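Putative S-adenosyl-L-methionine-dependent Methyltransferase (Methanococcus maripaludis, PDB 3DLC) binds S-adenosylmethionine and is probably a methyltransferase of the Rossmann-like class, whose natural methyl acceptor is not firmly established. Local coordinates at residues A[100-105]-A[128-133]; A[105-110]-A[135-140]. One frame throughout, in Å; residues are numbered along the deposited sequence.

Contact 1 (A[100-105]-A[128-133]); sequences GDVHNI and ATAFRE. Unlike the reference sequence in segment 128-133: A128 (reference Thr). With SAM (S-adenosylmethionine), chain C.
V102 overlaps A130 of helix 127-137 with both its methyls, CG1 lying 3.9 Å from A130 CB and CG2 only slightly farther. The loop that carries V102 follows strand 95-99 of the Rossmann-like methyltransferase fold and forms part of the adenine pocket for S-adenosylmethionine. With CG1 between the backbone N and the carbonyl carbon (chi1 69°), that methyl also sits against one face of the H103 ring, toward its rim. H103 in turn reaches the helix through CD2, which lies 3.8 Å from A130 N, while T129 CB stands at the ring's edge near its plane; H103 NE2 is hydrogen-bonded to E125 O.

The ND1 edge of this ring is tied to the cofactor through D101, whose OD1 gathers three donors. H103 N binds it on the anti side, closing an Asx turn, and H103 ND1 reaches D101 OD1 on the syn side at 2.7 Å, both from the same face of the carboxylate. The third is N6 of the adenine, 3.1 Å from D101 OD1. V102 N donates to N1 of the adenine at 3.2 Å, giving the adenine edge one acceptor and one donor. An alanine in place of D101 would probably leave the adenine amino group without this acceptor and the H103 ring less firmly held in its rotation.

One turn further along the helix, E133 slides past I105 in the opposite direction. E133 OE2 forms a salt bridge with R136 NE, and E133 OE1 accepts from I105 N at 2.8 Å through its anti lone pair.

Contact 2 (A[105-110]-A[135-140]); sequences IPIEDN and YRILKS
R136 spreads the edge of its guanidinium across the carbonyls of I105 and I107 and the carboxylate of D109, fastening the loop before strand 112-118 to the C-terminal end of helix 127-137 in the Rossmann-like fold. Among the hydrogen bonds, NH1 and NH2 both close on one atom, I107 O. R136 NH1 lies 2.9 Å from I107 O, which sits almost in the guanidinium plane. NH2 also makes a weak bond to I105 O, the oxygen that accepts from I107 N in the inverse gamma turn centred on P106.

R136 has two carboxylate partners. Its chain is extended through chi2 and turns at chi3 (64°), which sets the direction of NE, the atom that meets E133. D109 OD1 offers its anti lone pair to R136 NH1 at 2.9 Å; these side chains cross at about a right angle, with carboxylate and guanidinium planes 56° apart.

I137 CG2 lies against one face of the guanidinium, 3.2 Å from its plane and toward the rim. Apolar pairs continue the packing: I137 CG2 meets I107 CB at 4.1 Å. I137 CD1 meets I105 CD1 at 3.9 Å. Both I107 and I137 rest on I48 of strand 46-50.

At the helix end the bonding passes to the backbone: N110 N donates to R136 O at 2.9 Å. A water gives one hydrogen bond to that same R136 O and another to N110 OD1, which also accepts from K213 NZ.

In the fold
Contacts 1 and 2 lie with their centres about 10 Å apart on the same side of the chain's centre, and I105 belongs to both. Their segments alternate along the chain: 100-105 and 105-110 run consecutively through the loop that links strand 95-99 to strand 112-118. Segments 128-133 and 135-140 then follow along helix 127-137 and into strand 138-139. The loop thus follows the helix toward its C-terminal end, starting beside the cofactor's adenine and finishing where the chain enters strand 112-118. Because both contacts use helix 127-137, the adenine-binding end of the loop and its far end are held to one element.

Contact 1 (A[100-105]-A[128-133])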
loop_
_atom_site.group_PDB
_atom_site.type_symbol
_atom_site.label_atom_id
_atom_site.label_comp_id
_atom_site.label_asym_id
_atom_site.label_seq_id
_atom_site.Cartn_x
_atom_site.Cartn_y
_atom_site.Cartn_z
ATOM N N GLY A 100 8.722 -4.009 -10.116
ATOM C CA GLY A 100 8.367 -2.865 -10.926
ATOM C C GLY A 100 8.006 -1.670 -10.083
ATOM O O GLY A 100 7.943 -1.715 -8.871
ATOM N N ASP A 101 7.750 -0.581 -10.783
ATOM C CA ASP A 101 7.564 0.753 -10.223
ATOM C C ASP A 101 6.174 1.279 -10.526
ATOM O O ASP A 101 5.636 1.087 -11.635
ATOM C CB ASP A 101 8.630 1.670 -10.894
ATOM C CG ASP A 101 8.876 2.962 -10.192
ATOM O OD1 ASP A 101 7.921 3.705 -9.901
ATOM O OD2 ASP A 101 10.064 3.251 -9.904
ATOM N N VAL A 102 5.584 1.946 -9.541
ATOM C CA VAL A 102 4.263 2.549 -9.676
ATOM C C VAL A 102 4.202 3.539 -10.857
ATOM O O VAL A 102 3.137 3.812 -11.390
ATOM C CB VAL A 102 3.831 3.234 -8.350
ATOM C CG1 VAL A 102 4.669 4.469 -8.035
ATOM C CG2 VAL A 102 2.332 3.545 -8.389
ATOM N N HIS A 103 5.355 4.071 -11.256
ATOM C CA HIS A 103 5.369 5.041 -12.351
ATOM C C HIS A 103 5.362 4.392 -13.720
ATOM O O HIS A 103 5.288 5.098 -14.729
ATOM C CB HIS A 103 6.571 5.973 -12.265
ATOM C CG HIS A 103 6.613 6.770 -11.008
ATOM N ND1 HIS A 103 7.275 6.329 -9.889
ATOM C CD2 HIS A 103 6.010 7.931 -10.658
ATOM C CE1 HIS A 103 7.129 7.227 -8.925
ATOM N NE2 HIS A 103 6.362 8.203 -9.363
ATOM N N ASN A 104 5.438 3.067 -13.777
ATOM C CA ASN A 104 5.433 2.358 -15.052
ATOM C C ASN A 104 5.055 0.910 -14.763
ATOM O O ASN A 104 5.868 -0.000 -14.777
ATOM C CB ASN A 104 6.803 2.491 -15.706
ATOM C CG ASN A 104 6.837 1.846 -17.041
ATOM O OD1 ASN A 104 5.929 2.057 -17.824
ATOM N ND2 ASN A 104 7.897 1.085 -17.341
ATOM N N ILE A 105 3.785 0.730 -14.455
ATOM C CA ILE A 105 3.323 -0.551 -13.925
ATOM C C ILE A 105 3.217 -1.593 -15.025
ATOM O O ILE A 105 2.535 -1.353 -16.021
ATOM C CB ILE A 105 1.953 -0.399 -13.225
ATOM C CG1 ILE A 105 2.021 0.664 -12.127
ATOM C CG2 ILE A 105 1.500 -1.772 -12.660
ATOM C CD1 ILE A 105 0.655 0.979 -11.446
ATOM N N ALA A 128 1.775 12.580 -9.781
ATOM C CA ALA A 128 0.808 12.705 -10.881
ATOM C C ALA A 128 0.934 11.498 -11.809
ATOM O O ALA A 128 -0.059 10.889 -12.210
ATOM C CB ALA A 128 1.029 13.988 -11.660
ATOM N N THR A 129 2.160 11.160 -12.188
ATOM C CA THR A 129 2.391 10.023 -13.051
ATOM C C THR A 129 1.967 8.724 -12.370
ATOM O O THR A 129 1.355 7.845 -12.995
ATOM C CB THR A 129 3.859 9.960 -13.487
ATOM O OG1 THR A 129 4.137 11.127 -14.261
ATOM C CG2 THR A 129 4.188 8.692 -14.279
ATOM N N ALA A 130 2.290 8.595 -11.093
ATOM C CA ALA A 130 1.926 7.387 -10.340
ATOM C C ALA A 130 0.408 7.184 -10.360
ATOM O O ALA A 130 -0.067 6.093 -10.612
ATOM C CB ALA A 130 2.422 7.486 -8.910
ATOM N N PHE A 131 -0.353 8.242 -10.075
ATOM C CA PHE A 131 -1.806 8.116 -10.061
ATOM C C PHE A 131 -2.437 7.929 -11.424
ATOM O O PHE A 131 -3.445 7.265 -11.540
ATOM C CB PHE A 131 -2.456 9.207 -9.212
ATOM C CG PHE A 131 -2.419 8.854 -7.739
ATOM C CD1 PHE A 131 -3.379 8.016 -7.187
ATOM C CD2 PHE A 131 -1.358 9.248 -6.940
ATOM C CE1 PHE A 131 -3.293 7.632 -5.868
ATOM C CE2 PHE A 131 -1.276 8.858 -5.619
ATOM C CZ PHE A 131 -2.241 8.047 -5.091
ATOM N N ARG A 132 -1.825 8.452 -12.476
ATOM C CA ARG A 132 -2.275 8.120 -13.834
ATOM C C ARG A 132 -2.091 6.637 -14.118
ATOM O O ARG A 132 -2.947 6.007 -14.746
ATOM C CB ARG A 132 -1.570 8.987 -14.878
ATOM C CG ARG A 132 -2.141 10.413 -14.919
ATOM C CD ARG A 132 -1.495 11.230 -16.049
ATOM N NE ARG A 132 -2.275 12.417 -16.352
ATOM C CZ ARG A 132 -2.177 13.556 -15.719
ATOM N NH1 ARG A 132 -1.217 13.781 -14.856
ATOM N NH2 ARG A 132 -3.056 14.520 -15.974
ATOM N N GLU A 133 -0.968 6.078 -13.665
ATOM C CA GLU A 133 -0.746 4.628 -13.856
ATOM C C GLU A 133 -1.746 3.785 -13.061
ATOM O O GLU A 133 -2.273 2.783 -13.535
ATOM C CB GLU A 133 0.702 4.254 -13.484
ATOM C CG GLU A 133 1.683 4.542 -14.577
ATOM C CD GLU A 133 1.455 3.588 -15.735
ATOM O OE1 GLU A 133 1.892 2.410 -15.654
ATOM O OE2 GLU A 133 0.793 3.988 -16.712
HETATM N N SAM C . 3.377 -2.267 2.208
HETATM C CA SAM C . 4.359 -2.834 3.168
HETATM C C SAM C . 3.797 -2.794 4.563
HETATM O O SAM C . 2.853 -2.038 4.802
HETATM O OXT SAM C . 4.335 -3.476 5.427
HETATM C CB SAM C . 5.688 -2.111 3.060
HETATM C CG SAM C . 5.674 -0.659 3.414
HETATM S SD SAM C . 7.334 0.019 3.216
HETATM C CE SAM C . 7.153 1.273 4.455
HETATM C "C5'" SAM C . 7.244 0.969 1.608
HETATM C "C4'" SAM C . 7.487 0.192 0.280
HETATM O "O4'" SAM C . 7.169 0.877 -0.976
HETATM C "C3'" SAM C . 8.910 -0.406 0.150
HETATM O "O3'" SAM C . 8.799 -1.793 0.066
HETATM C "C2'" SAM C . 9.431 0.220 -1.145
HETATM O "O2'" SAM C . 10.406 -0.506 -1.858
HETATM C "C1'" SAM C . 8.135 0.465 -1.936
HETATM N N9 SAM C . 8.233 1.536 -2.940
HETATM C C8 SAM C . 8.641 2.830 -2.718
HETATM N N7 SAM C . 8.528 3.567 -3.849
HETATM C C5 SAM C . 8.061 2.719 -4.819
HETATM C C6 SAM C . 7.783 2.886 -6.178
HETATM N N6 SAM C . 8.004 4.020 -6.868
HETATM N N1 SAM C . 7.270 1.824 -6.838
HETATM C C2 SAM C . 7.075 0.615 -6.210
HETATM N N3 SAM C . 7.391 0.387 -4.904
HETATM C C4 SAM C . 7.852 1.453 -4.253
#

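Contact 2 (A[105-110]-A[135-140])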
loop_
_atom_site.group_PDB
_atom_site.type_symbol
_atom_site.label_atom_id
_atom_site.label_comp_id
_atom_site.label_asym_id
_atom_site.label_seq_id
_atom_site.Cartn_x
_atom_site.Cartn_y
_atom_site.Cartn_z
ATOM N N ILE A 105 3.785 0.730 -14.455
ATOM C CA ILE A 105 3.323 -0.551 -13.925
ATOM C C ILE A 105 3.217 -1.593 -15.025
ATOM O O ILE A 105 2.535 -1.353 -16.021
ATOM C CB ILE A 105 1.953 -0.399 -13.225
ATOM C CG1 ILE A 105 2.021 0.664 -12.127
ATOM C CG2 ILE A 105 1.500 -1.772 -12.660
ATOM C CD1 ILE A 105 0.655 0.979 -11.446
ATOM N N PRO A 106 3.859 -2.755 -14.853
ATOM C CA PRO A 106 3.863 -3.795 -15.908
ATOM C C PRO A 106 2.627 -4.675 -15.853
ATOM O O PRO A 106 2.693 -5.900 -15.717
ATOM C CB PRO A 106 5.133 -4.580 -15.601
ATOM C CG PRO A 106 5.195 -4.569 -14.124
ATOM C CD PRO A 106 4.743 -3.147 -13.732
ATOM N N ILE A 107 1.498 -3.993 -15.933
ATOM C CA ILE A 107 0.175 -4.612 -15.903
ATOM C C ILE A 107 -0.681 -3.937 -16.969
ATOM O O ILE A 107 -0.563 -2.729 -17.202
ATOM C CB ILE A 107 -0.448 -4.496 -14.475
ATOM C CG1 ILE A 107 0.421 -5.246 -13.458
ATOM C CG2 ILE A 107 -1.890 -5.018 -14.449
ATOM C CD1 ILE A 107 -0.013 -5.033 -12.012
ATOM N N GLU A 108 -1.523 -4.730 -17.618
ATOM C CA GLU A 108 -2.376 -4.204 -18.674
ATOM C C GLU A 108 -3.441 -3.243 -18.171
ATOM O O GLU A 108 -3.794 -3.191 -16.994
ATOM C CB GLU A 108 -3.034 -5.321 -19.503
ATOM C CG GLU A 108 -4.077 -6.156 -18.815
ATOM C CD GLU A 108 -4.623 -7.257 -19.738
ATOM O OE1 GLU A 108 -3.876 -7.733 -20.621
ATOM O OE2 GLU A 108 -5.791 -7.651 -19.590
ATOM N N ASP A 109 -3.973 -2.504 -19.115
ATOM C CA ASP A 109 -5.042 -1.568 -18.844
ATOM C C ASP A 109 -6.268 -2.284 -18.258
ATOM O O ASP A 109 -6.610 -3.396 -18.671
ATOM C CB ASP A 109 -5.547 -0.903 -20.124
ATOM C CG ASP A 109 -4.498 -0.073 -20.859
ATOM O OD1 ASP A 109 -3.382 0.166 -20.375
ATOM O OD2 ASP A 109 -4.828 0.359 -21.985
ATOM N N ASN A 110 -6.924 -1.627 -17.302
ATOM C CA ASN A 110 -8.249 -2.064 -16.820
ATOM C C ASN A 110 -8.267 -3.454 -16.233
ATOM O O ASN A 110 -9.264 -4.143 -16.316
ATOM C CB ASN A 110 -9.252 -1.981 -17.981
ATOM C CG ASN A 110 -9.346 -0.599 -18.539
ATOM O OD1 ASN A 110 -9.341 0.377 -17.800
ATOM N ND2 ASN A 110 -9.466 -0.493 -19.865
ATOM N N TYR A 135 -4.704 4.684 -12.163
ATOM C CA TYR A 135 -6.007 4.769 -12.809
ATOM C C TYR A 135 -6.042 3.921 -14.070
ATOM O O TYR A 135 -7.085 3.312 -14.364
ATOM C CB TYR A 135 -6.391 6.222 -13.099
ATOM C CG TYR A 135 -7.873 6.460 -13.234
ATOM C CD1 TYR A 135 -8.707 6.251 -12.157
ATOM C CD2 TYR A 135 -8.444 6.916 -14.395
ATOM C CE1 TYR A 135 -10.037 6.503 -12.204
ATOM C CE2 TYR A 135 -9.830 7.202 -14.462
ATOM C CZ TYR A 135 -10.605 6.987 -13.349
ATOM O OH TYR A 135 -11.967 7.207 -13.353
ATOM N N ARG A 136 -4.921 3.877 -14.806
ATOM C CA ARG A 136 -4.876 3.105 -16.014
ATOM C C ARG A 136 -5.148 1.618 -15.770
ATOM O O ARG A 136 -5.869 0.965 -16.549
ATOM C CB ARG A 136 -3.522 3.283 -16.712
ATOM C CG ARG A 136 -3.399 2.476 -17.993
ATOM C CD ARG A 136 -2.001 2.582 -18.619
ATOM N NE ARG A 136 -0.943 2.020 -17.793
ATOM C CZ ARG A 136 -0.722 0.719 -17.624
ATOM N NH1 ARG A 136 -1.478 -0.195 -18.212
ATOM N NH2 ARG A 136 0.279 0.333 -16.832
ATOM N N ILE A 137 -4.531 1.067 -14.726
ATOM C CA ILE A 137 -4.637 -0.369 -14.475
ATOM C C ILE A 137 -5.916 -0.767 -13.722
ATOM O O ILE A 137 -6.225 -1.936 -13.608
ATOM C CB ILE A 137 -3.381 -0.946 -13.757
ATOM C CG1 ILE A 137 -3.207 -0.372 -12.344
ATOM C CG2 ILE A 137 -2.113 -0.756 -14.624
ATOM C CD1 ILE A 137 -2.523 -1.310 -11.389
ATOM N N LEU A 138 -6.640 0.194 -13.182
ATOM C CA LEU A 138 -7.884 -0.039 -12.463
ATOM C C LEU A 138 -9.008 -0.365 -13.455
ATOM O O LEU A 138 -9.189 0.327 -14.456
ATOM C CB LEU A 138 -8.227 1.235 -11.654
ATOM C CG LEU A 138 -9.377 1.159 -10.660
ATOM C CD1 LEU A 138 -9.127 0.065 -9.607
ATOM C CD2 LEU A 138 -9.560 2.527 -9.985
ATOM N N LYS A 139 -9.757 -1.414 -13.141
ATOM C CA LYS A 139 -10.907 -1.811 -13.924
ATOM C C LYS A 139 -12.062 -0.843 -13.661
ATOM O O LYS A 139 -12.257 -0.362 -12.546
ATOM C CB LYS A 139 -11.334 -3.247 -13.553
ATOM C CG LYS A 139 -12.305 -3.858 -14.537
ATOM C CD LYS A 139 -12.741 -5.264 -14.075
ATOM C CE LYS A 139 -11.582 -6.191 -13.931
ATOM N NZ LYS A 139 -12.124 -7.540 -13.616
ATOM N N SER A 140 -12.833 -0.570 -14.704
ATOM C CA SER A 140 -14.054 0.206 -14.548
ATOM C C SER A 140 -14.896 -0.479 -13.469
ATOM O O SER A 140 -15.163 -1.680 -13.525
ATOM C CB SER A 140 -14.807 0.295 -15.879
ATOM O OG SER A 140 -15.963 1.094 -15.766
HETATM O O HOH W 1 -6.987 2.274 -18.774
#